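Local atomic coordinates of putative transcriptional regulator (Clostridium difficile, PDB entry 3QI7), a protein that is of unknown function but has a periplasmic-binding-protein-like fold and, as a putative lipoprotein, may bind a small ligand such as a sugar. Residues Lys37-Glu42 / Leu313-Ala318; Glu87-Val92 / Glu320-Asp325; Ala158-Ala163 / Glu217-Lys222; Phe211-Ile216 / Leu241-Glu246. All blocks are in the same frame, centred on the assembly; numbering follows the deposited sequence.

Contact 1 (Lys37-Glu42 / Leu313-Ala318)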
loop_
_atom_site.group_PDB
_atom_site.type_symbol
_atom_site.label_atom_id
_atom_site.label_comp_id
_atom_site.label_asym_id
_atom_site.label_seq_id
_atom_site.Cartn_x
_atom_site.Cartn_y
_atom_site.Cartn_z
ATOM N N LYS A 37 16.096 -12.966 1.905
ATOM C CA LYS A 37 17.428 -12.895 2.496
ATOM C C LYS A 37 17.347 -13.011 4.025
ATOM O O LYS A 37 18.122 -13.728 4.635
ATOM C CB LYS A 37 18.146 -11.622 2.050
ATOM C CG LYS A 37 19.615 -11.560 2.409
ATOM N N GLU A 38 16.388 -12.345 4.634
ATOM C CA GLU A 38 16.151 -12.425 6.086
ATOM C C GLU A 38 15.959 -13.874 6.518
ATOM O O GLU A 38 16.545 -14.335 7.486
ATOM C CB GLU A 38 14.914 -11.570 6.449
ATOM C CG GLU A 38 14.451 -11.562 7.916
ATOM C CD GLU A 38 13.340 -10.520 8.173
ATOM O OE1 GLU A 38 13.567 -9.323 7.895
ATOM O OE2 GLU A 38 12.235 -10.890 8.639
ATOM N N TYR A 39 15.104 -14.590 5.788
ATOM C CA TYR A 39 14.815 -15.979 6.121
ATOM C C TYR A 39 16.076 -16.838 5.899
ATOM O O TYR A 39 16.324 -17.769 6.659
ATOM C CB TYR A 39 13.630 -16.532 5.302
ATOM C CG TYR A 39 12.253 -16.148 5.821
ATOM C CD1 TYR A 39 12.079 -15.119 6.759
ATOM C CD2 TYR A 39 11.111 -16.801 5.355
ATOM C CE1 TYR A 39 10.812 -14.775 7.229
ATOM C CE2 TYR A 39 9.842 -16.460 5.821
ATOM C CZ TYR A 39 9.697 -15.451 6.755
ATOM O OH TYR A 39 8.450 -15.118 7.230
ATOM N N GLU A 40 16.859 -16.534 4.869
ATOM C CA GLU A 40 18.115 -17.282 4.651
ATOM C C GLU A 40 19.016 -17.160 5.874
ATOM O O GLU A 40 19.570 -18.151 6.336
ATOM C CB GLU A 40 18.852 -16.834 3.392
ATOM C CG GLU A 40 18.246 -17.331 2.094
ATOM C CD GLU A 40 18.766 -16.567 0.868
ATOM O OE1 GLU A 40 19.357 -15.477 1.031
ATOM O OE2 GLU A 40 18.573 -17.071 -0.258
ATOM N N GLU A 41 19.142 -15.955 6.402
ATOM C CA GLU A 41 19.953 -15.710 7.601
ATOM C C GLU A 41 19.431 -16.440 8.846
ATOM O O GLU A 41 20.206 -17.031 9.593
ATOM C CB GLU A 41 20.035 -14.216 7.876
ATOM C CG GLU A 41 20.845 -13.475 6.816
ATOM C CD GLU A 41 22.280 -13.993 6.754
ATOM O OE1 GLU A 41 22.994 -13.838 7.764
ATOM O OE2 GLU A 41 22.682 -14.579 5.724
ATOM N N GLU A 42 18.125 -16.377 9.068
ATOM C CA GLU A 42 17.478 -17.122 10.151
ATOM C C GLU A 42 17.810 -18.602 10.052
ATOM O O GLU A 42 18.058 -19.262 11.067
ATOM C CB GLU A 42 15.950 -16.966 10.101
ATOM C CG GLU A 42 15.381 -15.819 10.936
ATOM C CD GLU A 42 13.851 -15.652 10.767
ATOM O OE1 GLU A 42 13.115 -16.668 10.720
ATOM O OE2 GLU A 42 13.383 -14.496 10.683
ATOM N N LEU A 313 3.604 -8.249 5.683
ATOM C CA LEU A 313 2.674 -8.766 6.694
ATOM C C LEU A 313 2.168 -10.146 6.289
ATOM O O LEU A 313 2.082 -11.059 7.123
ATOM C CB LEU A 313 1.475 -7.817 6.896
ATOM C CG LEU A 313 0.290 -8.357 7.717
ATOM C CD1 LEU A 313 0.760 -8.669 9.148
ATOM C CD2 LEU A 313 -0.929 -7.414 7.752
ATOM N N ALA A 314 1.776 -10.282 5.023
ATOM C CA ALA A 314 1.258 -11.582 4.512
ATOM C C ALA A 314 2.298 -12.695 4.638
ATOM O O ALA A 314 1.964 -13.828 5.034
ATOM C CB ALA A 314 0.758 -11.457 3.041
ATOM N N ILE A 315 3.553 -12.389 4.330
ATOM C CA ILE A 315 4.620 -13.407 4.487
ATOM C C ILE A 315 4.772 -13.852 5.969
ATOM O O ILE A 315 4.851 -15.046 6.258
ATOM C CB ILE A 315 5.960 -12.900 3.909
ATOM C CG1 ILE A 315 5.836 -12.740 2.384
ATOM C CG2 ILE A 315 7.118 -13.863 4.265
ATOM C CD1 ILE A 315 6.835 -11.783 1.806
ATOM N N TYR A 316 4.823 -12.891 6.886
ATOM C CA TYR A 316 4.963 -13.180 8.318
ATOM C C TYR A 316 3.783 -13.985 8.831
ATOM O O TYR A 316 3.955 -14.895 9.647
ATOM C CB TYR A 316 5.083 -11.888 9.149
ATOM C CG TYR A 316 6.439 -11.195 9.122
ATOM C CD1 TYR A 316 7.626 -11.898 9.257
ATOM C CD2 TYR A 316 6.519 -9.838 8.994
ATOM C CE1 TYR A 316 8.879 -11.238 9.244
ATOM C CE2 TYR A 316 7.736 -9.179 8.972
ATOM C CZ TYR A 316 8.912 -9.879 9.102
ATOM O OH TYR A 316 10.095 -9.177 9.070
ATOM N N LEU A 317 2.579 -13.667 8.347
ATOM C CA LEU A 317 1.366 -14.371 8.755
ATOM C C LEU A 317 1.389 -15.804 8.247
ATOM O O LEU A 317 1.086 -16.746 9.001
ATOM C CB LEU A 317 0.130 -13.648 8.191
ATOM C CG LEU A 317 -1.200 -13.649 8.923
ATOM C CD1 LEU A 317 -1.069 -13.467 10.448
ATOM C CD2 LEU A 317 -2.056 -12.530 8.292
ATOM N N ALA A 318 1.696 -15.967 6.959
ATOM C CA ALA A 318 1.785 -17.306 6.371
ATOM C C ALA A 318 2.762 -18.172 7.175
ATOM O O ALA A 318 2.445 -19.286 7.566
ATOM C CB ALA A 318 2.219 -17.239 4.897
#
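Three flat groups meet here: the phenol rings of Y39 and Y316 and the carboxylate of E38. The carboxylate comes to the edge of the Y316 ring, close to the ring plane, and the two planes differ by only 23°, although the side chains themselves cross at about a right angle. In one of the two modelled conformers of E38, Y316 OH donates to E38 OE2 at 2.8 Å, using the syn lone pair of that oxygen; for the other conformer the bond is doubtful. OE2 sits on the CE1 side of the hydroxyl, and so lies 3.4 Å from Y316 CE1. The glutamate gets there because its chain is extended, with CG anti to the backbone N (chi1 177°).

Y39 reaches across on the more buried side of the contact. Its hydroxyl approaches the Y316 ring obliquely, with OH 3.9 Å from Y316 CD1, and the I315 methyl CG2 lies 3.5 Å from Y39 OH and 3.9 Å from Y39 CZ. The hydroxyl has its own polar partner in T319 OG1, one turn beyond I315 and itself bonded to I315 O, so the phenol end is anchored to the far helix even though it rests against a methyl.

Long side chains are needed because the axes of the two helical segments come no closer than 13.3 Å, their directions 33° apart. M35, from the helix of Y39, touches I315 and Y316, and I59 of strand 57-63 touches Y39 and I315. The arrangement is that of two helices lying over a beta-sheet, as in the alpha/beta lobes of periplasmic-binding-like proteins.

Contact 2 (Glu87-Val92 / Glu320-Asp325)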
loop_
_atom_site.group_PDB
_atom_site.type_symbol
_atom_site.label_atom_id
_atom_site.label_comp_id
_atom_site.label_asym_id
_atom_site.label_seq_id
_atom_site.Cartn_x
_atom_site.Cartn_y
_atom_site.Cartn_z
ATOM N N GLU A 87 6.915 -29.009 -0.813
ATOM C CA GLU A 87 7.379 -28.191 0.303
ATOM C C GLU A 87 6.649 -26.839 0.406
ATOM O O GLU A 87 6.674 -26.215 1.466
ATOM C CB GLU A 87 8.894 -27.968 0.176
ATOM C CG GLU A 87 9.686 -29.278 0.064
ATOM C CD GLU A 87 11.179 -29.070 0.273
ATOM O OE1 GLU A 87 11.752 -28.201 -0.411
ATOM O OE2 GLU A 87 11.772 -29.768 1.126
ATOM N N VAL A 88 6.021 -26.399 -0.690
ATOM C CA VAL A 88 5.184 -25.196 -0.703
ATOM C C VAL A 88 3.954 -25.411 0.169
ATOM O O VAL A 88 3.089 -26.257 -0.133
ATOM C CB VAL A 88 4.761 -24.774 -2.146
ATOM C CG1 VAL A 88 3.755 -23.581 -2.121
ATOM C CG2 VAL A 88 5.990 -24.392 -2.973
ATOM N N GLN A 89 3.898 -24.641 1.263
ATOM C CA GLN A 89 2.814 -24.717 2.222
ATOM C C GLN A 89 1.954 -23.445 2.301
ATOM O O GLN A 89 0.905 -23.459 2.952
ATOM C CB GLN A 89 3.371 -25.064 3.599
ATOM C CG GLN A 89 4.096 -26.395 3.653
ATOM C CD GLN A 89 3.162 -27.566 3.419
ATOM O OE1 GLN A 89 1.962 -27.451 3.650
ATOM N NE2 GLN A 89 3.701 -28.693 2.949
ATOM N N ALA A 90 2.371 -22.367 1.625
ATOM C CA ALA A 90 1.529 -21.189 1.515
ATOM C C ALA A 90 1.861 -20.430 0.234
ATOM O O ALA A 90 3.009 -20.458 -0.245
ATOM C CB ALA A 90 1.694 -20.284 2.758
ATOM N N ILE A 91 0.843 -19.789 -0.334
ATOM C CA ILE A 91 1.031 -18.899 -1.483
ATOM C C ILE A 91 0.470 -17.506 -1.186
ATOM O O ILE A 91 -0.712 -17.365 -0.877
ATOM C CB ILE A 91 0.373 -19.452 -2.778
ATOM C CG1 ILE A 91 0.905 -20.850 -3.108
ATOM C CG2 ILE A 91 0.644 -18.508 -3.949
ATOM C CD1 ILE A 91 0.138 -21.552 -4.231
ATOM N N VAL A 92 1.334 -16.493 -1.294
ATOM C CA VAL A 92 0.976 -15.101 -1.173
ATOM C C VAL A 92 1.054 -14.475 -2.570
ATOM O O VAL A 92 2.059 -14.613 -3.262
ATOM C CB VAL A 92 1.964 -14.353 -0.197
ATOM C CG1 VAL A 92 1.672 -12.849 -0.142
ATOM C CG2 VAL A 92 1.923 -14.982 1.216
ATOM N N GLU A 320 3.797 -17.877 10.296
ATOM C CA GLU A 320 3.263 -18.144 11.623
ATOM C C GLU A 320 2.175 -19.201 11.536
ATOM O O GLU A 320 2.072 -20.094 12.393
ATOM C CB GLU A 320 2.695 -16.861 12.225
ATOM C CG GLU A 320 2.016 -16.996 13.595
ATOM C CD GLU A 320 2.991 -17.089 14.754
ATOM O OE1 GLU A 320 4.176 -16.761 14.566
ATOM O OE2 GLU A 320 2.549 -17.482 15.867
HETATM N N MSE A 321 1.343 -19.068 10.504
HETATM C CA MSE A 321 0.219 -19.987 10.326
HETATM C C MSE A 321 0.715 -21.406 10.068
HETATM O O MSE A 321 0.145 -22.367 10.600
HETATM C CB MSE A 321 -0.693 -19.515 9.167
HETATM C CG MSE A 321 -1.551 -18.311 9.517
HETATM SE SE MSE A 321 -2.494 -17.597 7.930
HETATM C CE MSE A 321 -4.024 -18.848 8.089
ATOM N N VAL A 322 1.741 -21.544 9.231
ATOM C CA VAL A 322 2.301 -22.864 8.937
ATOM C C VAL A 322 3.002 -23.423 10.192
ATOM O O VAL A 322 2.736 -24.540 10.581
ATOM C CB VAL A 322 3.254 -22.864 7.704
ATOM C CG1 VAL A 322 3.849 -24.261 7.505
ATOM C CG2 VAL A 322 2.497 -22.423 6.425
ATOM N N LYS A 323 3.826 -22.626 10.860
ATOM C CA LYS A 323 4.501 -23.107 12.076
ATOM C C LYS A 323 3.531 -23.512 13.180
ATOM O O LYS A 323 3.778 -24.496 13.883
ATOM C CB LYS A 323 5.523 -22.090 12.609
ATOM C CG LYS A 323 6.832 -22.136 11.868
ATOM C CD LYS A 323 7.758 -20.991 12.293
ATOM C CE LYS A 323 9.164 -21.216 11.779
ATOM N NZ LYS A 323 10.023 -20.044 12.065
ATOM N N GLN A 324 2.425 -22.790 13.318
ATOM C CA GLN A 324 1.492 -23.022 14.420
ATOM C C GLN A 324 0.232 -23.815 13.996
ATOM O O GLN A 324 -0.658 -24.032 14.813
ATOM C CB GLN A 324 1.080 -21.684 15.051
ATOM C CG GLN A 324 2.226 -20.825 15.586
ATOM C CD GLN A 324 2.930 -21.440 16.784
ATOM O OE1 GLN A 324 2.403 -22.328 17.442
ATOM N NE2 GLN A 324 4.128 -20.963 17.073
ATOM N N ASP A 325 0.159 -24.240 12.733
ATOM C CA ASP A 325 -1.028 -24.938 12.233
ATOM C C ASP A 325 -2.324 -24.128 12.461
ATOM O O ASP A 325 -3.289 -24.624 13.048
ATOM C CB ASP A 325 -1.123 -26.333 12.905
ATOM C CG ASP A 325 -2.211 -27.208 12.309
ATOM O OD1 ASP A 325 -2.571 -27.045 11.113
ATOM O OD2 ASP A 325 -2.696 -28.065 13.059
#
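V322 faces Q89 and A90 with its whole branched end. From CB, which points at the strand, the side chain divides into two methyls that both rest against Q89 CB from the helix side. CG1, anti to the backbone N (chi1 177°), stops 4.0 Å from Q89 CB. The other branch, CG2, is equally near, 4.0 Å from Q89 CB, and also lies 4.0 Å from the carbonyl oxygen Q89 O and 4.3 Å from the methyl A90 CB.

One valine thus meets two consecutive residues of a strand, whose CB atoms both point toward the helix, probably because the psi of Q89, -8°, departs from extended geometry. Beyond CB the glutamine bends at chi2; its side chain also touches R111, E113 and F13, while CB is the atom that meets V322. F13 and I115 also touch the valine.

Farther along, D325, with a phi of 55°, is the first residue to leave helical geometry and forms a Schellman motif. The helix docks through apolar atoms on a strand in the parallel part of a mixed sheet, hydrogen-bonded between strands 13-19 and 115-118, an arrangement like that of Rossmann-like alpha/beta lobes.

Contact 3 (Ala158-Ala163 / Glu217-Lys222)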
loop_
_atom_site.group_PDB
_atom_site.type_symbol
_atom_site.label_atom_id
_atom_site.label_comp_id
_atom_site.label_asym_id
_atom_site.label_seq_id
_atom_site.Cartn_x
_atom_site.Cartn_y
_atom_site.Cartn_z
ATOM N N ALA A 158 -9.132 24.237 4.959
ATOM C CA ALA A 158 -9.818 23.765 3.737
ATOM C C ALA A 158 -9.065 22.508 3.278
ATOM O O ALA A 158 -7.909 22.299 3.663
ATOM C CB ALA A 158 -9.824 24.861 2.618
ATOM N N PHE A 159 -9.728 21.670 2.485
ATOM C CA PHE A 159 -9.123 20.515 1.836
ATOM C C PHE A 159 -9.308 20.680 0.328
ATOM O O PHE A 159 -10.454 20.720 -0.151
ATOM C CB PHE A 159 -9.819 19.238 2.299
ATOM C CG PHE A 159 -9.179 17.954 1.835
ATOM C CD1 PHE A 159 -9.242 17.537 0.485
ATOM C CD2 PHE A 159 -8.590 17.088 2.769
ATOM C CE1 PHE A 159 -8.692 16.338 0.121
ATOM C CE2 PHE A 159 -8.006 15.897 2.368
ATOM C CZ PHE A 159 -8.082 15.524 1.062
ATOM N N ILE A 160 -8.201 20.794 -0.406
ATOM C CA ILE A 160 -8.246 20.927 -1.885
ATOM C C ILE A 160 -7.953 19.538 -2.500
ATOM O O ILE A 160 -6.932 18.942 -2.185
ATOM C CB ILE A 160 -7.250 22.003 -2.419
ATOM C CG1 ILE A 160 -7.184 23.232 -1.500
ATOM C CG2 ILE A 160 -7.647 22.461 -3.854
ATOM C CD1 ILE A 160 -8.520 24.004 -1.226
ATOM N N HIS A 161 -8.885 19.008 -3.314
ATOM C CA HIS A 161 -8.743 17.718 -4.010
ATOM C C HIS A 161 -8.571 17.923 -5.509
ATOM O O HIS A 161 -9.418 18.586 -6.133
ATOM C CB HIS A 161 -10.014 16.898 -3.777
ATOM C CG HIS A 161 -9.959 15.505 -4.326
ATOM N ND1 HIS A 161 -10.179 15.218 -5.666
ATOM C CD2 HIS A 161 -9.770 14.315 -3.708
ATOM C CE1 HIS A 161 -10.096 13.907 -5.840
ATOM N NE2 HIS A 161 -9.844 13.338 -4.671
ATOM N N TYR A 162 -7.461 17.404 -6.056
ATOM C CA TYR A 162 -7.092 17.567 -7.474
ATOM C C TYR A 162 -7.084 16.189 -8.162
ATOM O O TYR A 162 -6.436 15.265 -7.696
ATOM C CB TYR A 162 -5.686 18.193 -7.603
ATOM C CG TYR A 162 -5.583 19.644 -7.236
ATOM C CD1 TYR A 162 -6.112 20.612 -8.047
ATOM C CD2 TYR A 162 -4.902 20.051 -6.084
ATOM C CE1 TYR A 162 -6.023 21.950 -7.709
ATOM C CE2 TYR A 162 -4.799 21.372 -5.744
ATOM C CZ TYR A 162 -5.361 22.334 -6.567
ATOM O OH TYR A 162 -5.250 23.661 -6.223
ATOM N N ALA A 163 -7.775 16.100 -9.306
ATOM C CA ALA A 163 -7.945 14.880 -10.103
ATOM C C ALA A 163 -8.576 15.293 -11.424
ATOM O O ALA A 163 -9.396 16.213 -11.447
ATOM C CB ALA A 163 -8.907 13.913 -9.409
ATOM N N GLU A 217 -1.598 28.365 -5.802
ATOM C CA GLU A 217 -1.444 29.768 -5.420
ATOM C C GLU A 217 -2.786 30.455 -5.109
ATOM O O GLU A 217 -2.917 31.177 -4.122
ATOM C CB GLU A 217 -0.703 30.553 -6.511
ATOM C CG GLU A 217 0.753 30.132 -6.624
ATOM C CD GLU A 217 1.486 30.896 -7.705
ATOM O OE1 GLU A 217 1.101 32.060 -7.965
ATOM O OE2 GLU A 217 2.443 30.323 -8.275
ATOM N N LYS A 218 -3.791 30.185 -5.937
ATOM C CA LYS A 218 -5.118 30.775 -5.756
ATOM C C LYS A 218 -5.785 30.347 -4.469
ATOM O O LYS A 218 -6.421 31.168 -3.776
ATOM C CB LYS A 218 -6.022 30.482 -6.975
ATOM C CG LYS A 218 -5.569 31.260 -8.209
ATOM C CD LYS A 218 -6.656 31.398 -9.273
ATOM C CE LYS A 218 -6.858 30.122 -10.079
ATOM N NZ LYS A 218 -7.585 30.439 -11.344
ATOM N N GLN A 219 -5.642 29.061 -4.147
ATOM C CA GLN A 219 -6.286 28.493 -2.980
ATOM C C GLN A 219 -5.658 29.031 -1.691
ATOM O O GLN A 219 -6.374 29.292 -0.716
ATOM C CB GLN A 219 -6.268 26.955 -3.021
ATOM C CG GLN A 219 -6.918 26.319 -4.285
ATOM C CD GLN A 219 -8.395 26.601 -4.456
ATOM O OE1 GLN A 219 -9.052 27.103 -3.546
ATOM N NE2 GLN A 219 -8.935 26.251 -5.634
ATOM N N VAL A 220 -4.337 29.229 -1.698
ATOM C CA VAL A 220 -3.623 29.849 -0.570
ATOM C C VAL A 220 -4.010 31.331 -0.372
ATOM O O VAL A 220 -4.155 31.802 0.755
ATOM C CB VAL A 220 -2.066 29.686 -0.728
ATOM C CG1 VAL A 220 -1.298 30.493 0.340
ATOM C CG2 VAL A 220 -1.683 28.207 -0.664
ATOM N N LYS A 221 -4.212 32.066 -1.458
ATOM C CA LYS A 221 -4.690 33.451 -1.341
ATOM C C LYS A 221 -6.090 33.530 -0.742
ATOM O O LYS A 221 -6.393 34.433 0.050
ATOM C CB LYS A 221 -4.674 34.146 -2.703
ATOM C CG LYS A 221 -3.279 34.501 -3.147
ATOM C CD LYS A 221 -3.275 35.218 -4.495
ATOM C CE LYS A 221 -1.934 35.038 -5.219
ATOM N NZ LYS A 221 -1.482 36.307 -5.810
ATOM N N LYS A 222 -6.922 32.563 -1.088
ATOM C CA LYS A 222 -8.297 32.514 -0.584
ATOM C C LYS A 222 -8.369 32.160 0.892
ATOM O O LYS A 222 -9.029 32.850 1.675
ATOM C CB LYS A 222 -9.120 31.499 -1.364
ATOM C CG LYS A 222 -9.521 31.967 -2.713
ATOM C CD LYS A 222 -10.082 30.829 -3.527
ATOM C CE LYS A 222 -11.157 30.062 -2.746
ATOM N NZ LYS A 222 -11.511 28.747 -3.376
#
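I160 and Y162 of the strand pack against Q219 in a buried helix-on-sheet contact of a beta-alpha-beta crossover. Helix 203-223 links strand 191-196 to strand 228-231, and strand 159-164 runs between those two, so the crossing helix covers the middle strand of this three-stranded parallel sheet.

Q219 does the work from the helix side, bent at chi2, so that CB, CG and the amide all lie against I160. Its CG rests on both strand residues, 3.7 Å from Y162 OH and 3.9 Å from I160 CG2. The tyrosine and glutamine run past each other in opposite directions, ring and amide planes 65° apart.

The polar ends find their partner one helical turn back. Q219 NE2 donates to D215 OD2, which is probably also hydrogen-bonded to Y162 OH; this ties the strand to the helix and helps to fix the amide's orientation with its oxygen toward I160. On that oxygen, K222 NZ donates to Q219 OE1 at 3.0 Å, though K222 has two conformers and touches a crystal neighbour, so this bond is doubtful in solution. Against the same amide oxygen rests the far methyl of the isoleucine, I160 CD1 lying 3.9 Å from Q219 OE1.

Contact 4 (Phe211-Ile216 / Leu241-Glu246)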
loop_
_atom_site.group_PDB
_atom_site.type_symbol
_atom_site.label_atom_id
_atom_site.label_comp_id
_atom_site.label_asym_id
_atom_site.label_seq_id
_atom_site.Cartn_x
_atom_site.Cartn_y
_atom_site.Cartn_z
ATOM N N PHE A 211 -1.172 24.078 -14.453
ATOM C CA PHE A 211 -2.503 24.229 -13.900
ATOM C C PHE A 211 -2.446 24.161 -12.359
ATOM O O PHE A 211 -3.031 25.032 -11.646
ATOM C CB PHE A 211 -3.446 23.155 -14.459
ATOM C CG PHE A 211 -4.840 23.235 -13.897
ATOM C CD1 PHE A 211 -5.154 22.602 -12.705
ATOM C CD2 PHE A 211 -5.834 23.976 -14.549
ATOM C CE1 PHE A 211 -6.428 22.694 -12.174
ATOM C CE2 PHE A 211 -7.112 24.066 -14.018
ATOM C CZ PHE A 211 -7.407 23.444 -12.833
ATOM N N LEU A 212 -1.779 23.128 -11.855
ATOM C CA LEU A 212 -1.683 22.929 -10.407
ATOM C C LEU A 212 -0.985 24.095 -9.721
ATOM O O LEU A 212 -1.508 24.630 -8.730
ATOM C CB LEU A 212 -1.029 21.611 -10.032
ATOM C CG LEU A 212 -1.825 20.329 -10.247
ATOM C CD1 LEU A 212 -0.848 19.148 -10.156
ATOM C CD2 LEU A 212 -2.974 20.193 -9.234
ATOM N N ASN A 213 0.153 24.520 -10.256
ATOM C CA ASN A 213 0.870 25.618 -9.654
ATOM C C ASN A 213 0.027 26.877 -9.533
ATOM O O ASN A 213 0.006 27.528 -8.469
ATOM C CB ASN A 213 2.208 25.851 -10.363
ATOM C CG ASN A 213 3.244 24.797 -9.968
ATOM O OD1 ASN A 213 3.323 24.414 -8.798
ATOM N ND2 ASN A 213 4.023 24.321 -10.933
ATOM N N GLU A 214 -0.688 27.214 -10.602
ATOM C CA GLU A 214 -1.513 28.415 -10.579
ATOM C C GLU A 214 -2.707 28.263 -9.648
ATOM O O GLU A 214 -3.013 29.188 -8.904
ATOM C CB GLU A 214 -1.953 28.814 -11.985
ATOM C CG GLU A 214 -0.786 29.183 -12.862
ATOM C CD GLU A 214 0.031 30.345 -12.309
ATOM O OE1 GLU A 214 -0.575 31.369 -11.909
ATOM O OE2 GLU A 214 1.279 30.225 -12.278
ATOM N N ASP A 215 -3.347 27.095 -9.639
ATOM C CA ASP A 215 -4.536 26.904 -8.796
ATOM C C ASP A 215 -4.194 26.905 -7.285
ATOM O O ASP A 215 -4.872 27.565 -6.465
ATOM C CB ASP A 215 -5.276 25.642 -9.168
ATOM C CG ASP A 215 -6.698 25.644 -8.622
ATOM O OD1 ASP A 215 -7.544 26.348 -9.225
ATOM O OD2 ASP A 215 -6.940 24.999 -7.576
ATOM N N ILE A 216 -3.123 26.195 -6.941
ATOM C CA ILE A 216 -2.627 26.161 -5.559
ATOM C C ILE A 216 -2.343 27.561 -5.050
ATOM O O ILE A 216 -2.820 27.926 -3.984
ATOM C CB ILE A 216 -1.396 25.227 -5.415
ATOM C CG1 ILE A 216 -1.822 23.771 -5.671
ATOM C CG2 ILE A 216 -0.757 25.366 -4.015
ATOM C CD1 ILE A 216 -0.696 22.819 -5.871
ATOM N N LEU A 241 4.015 18.712 -3.360
ATOM C CA LEU A 241 5.038 18.739 -2.314
ATOM C C LEU A 241 6.084 19.833 -2.588
ATOM O O LEU A 241 6.490 20.548 -1.682
ATOM C CB LEU A 241 5.690 17.374 -2.206
ATOM C CG LEU A 241 4.871 16.306 -1.464
ATOM C CD1 LEU A 241 5.524 14.933 -1.604
ATOM C CD2 LEU A 241 4.644 16.678 0.018
ATOM N N THR A 242 6.524 19.942 -3.834
ATOM C CA THR A 242 7.442 21.004 -4.231
ATOM C C THR A 242 6.885 22.389 -3.904
ATOM O O THR A 242 7.570 23.201 -3.292
ATOM C CB THR A 242 7.774 20.889 -5.721
ATOM O OG1 THR A 242 8.318 19.585 -5.971
ATOM C CG2 THR A 242 8.791 21.975 -6.169
ATOM N N LYS A 243 5.643 22.658 -4.286
ATOM C CA LYS A 243 5.015 23.957 -3.992
ATOM C C LYS A 243 4.793 24.189 -2.476
ATOM O O LYS A 243 4.871 25.343 -2.006
ATOM C CB LYS A 243 3.715 24.123 -4.797
ATOM C CG LYS A 243 3.106 25.499 -4.798
ATOM C CD LYS A 243 3.947 26.471 -5.584
ATOM C CE LYS A 243 3.124 27.467 -6.335
ATOM N NZ LYS A 243 4.042 28.487 -6.920
ATOM N N ALA A 244 4.522 23.116 -1.735
ATOM C CA ALA A 244 4.360 23.173 -0.269
ATOM C C ALA A 244 5.592 23.747 0.426
ATOM O O ALA A 244 5.466 24.439 1.436
ATOM C CB ALA A 244 4.075 21.778 0.310
ATOM N N LEU A 245 6.782 23.449 -0.108
ATOM C CA LEU A 245 8.028 23.988 0.458
ATOM C C LEU A 245 8.075 25.520 0.364
ATOM O O LEU A 245 8.630 26.187 1.235
ATOM C CB LEU A 245 9.273 23.348 -0.203
ATOM C CG LEU A 245 9.454 21.840 0.061
ATOM C CD1 LEU A 245 10.799 21.341 -0.470
ATOM C CD2 LEU A 245 9.309 21.437 1.554
ATOM N N GLU A 246 7.467 26.062 -0.685
ATOM C CA GLU A 246 7.422 27.504 -0.929
ATOM C C GLU A 246 6.295 28.193 -0.152
ATOM O O GLU A 246 6.512 29.208 0.504
ATOM C CB GLU A 246 7.258 27.748 -2.441
ATOM C CG GLU A 246 7.284 29.216 -2.907
ATOM C CD GLU A 246 6.538 29.419 -4.234
ATOM O OE1 GLU A 246 6.639 28.534 -5.110
ATOM O OE2 GLU A 246 5.834 30.438 -4.381
#
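The aliphatic arm of K243 lies across N213 and I216, joining two helices in an alpha/beta lobe of a periplasmic-binding-like fold, where helix 203-223 packs beside helix 234-247, which follows it in the chain after strand 228-231. In the first shell the lysine methylenes pass the asparagine amide: N213 OD1 is 3.9 Å from K243 CD and 4.0 Å from K243 CB. Farther along, K243 CE comes within 3.8 Å of the backbone oxygen N213 O and 3.9 Å of N213 OD1, so two carbonyl oxygens lie near the carbon next to the ammonium group, which its polarisation probably suits. At the base of the arm the contact is apolar, I216 CG2 resting 3.9 Å from K243 CG as the two side chains run in opposite directions.

A bent course brings this about. CG stands anti to the backbone N (chi1 -169°), and bends at chi2 and chi3 then turn the lysine across the neighbouring helix. Y249 touches both K243 and I216, while L247 adds to the cover of I216.

The outer shell is ionic and holds the tip of the arm in place. E217, on the same helix as N213, forms a salt bridge with the ammonium group, making a charged link between the helices. The second acid comes from the lysine's own helix: K243 NZ meets E246 OE1 at 3.2 Å, on the syn side and 25° out of the carboxylate plane.

From the N terminus, the chain opens contact 1 at 37-42 and contact 2 at 87-92, then leaves for a second lobe before either closes. There 158-163 and 211-216 begin contacts 3 and 4, closed in turn at 217-222 and 241-246, so these two cross within a short span. Only afterwards does helix 306-324 return, closing contact 1 and then contact 2, which also cross; both long loops enclose contacts 3 and 4. The pairs lie on opposite sides of the chain's centre, with centres 41 to 49 Å apart. Within each pair a shared helix, 306-324 or 203-223, joins the contacts, consistent with the two-lobed periplasmic-binding-like architecture.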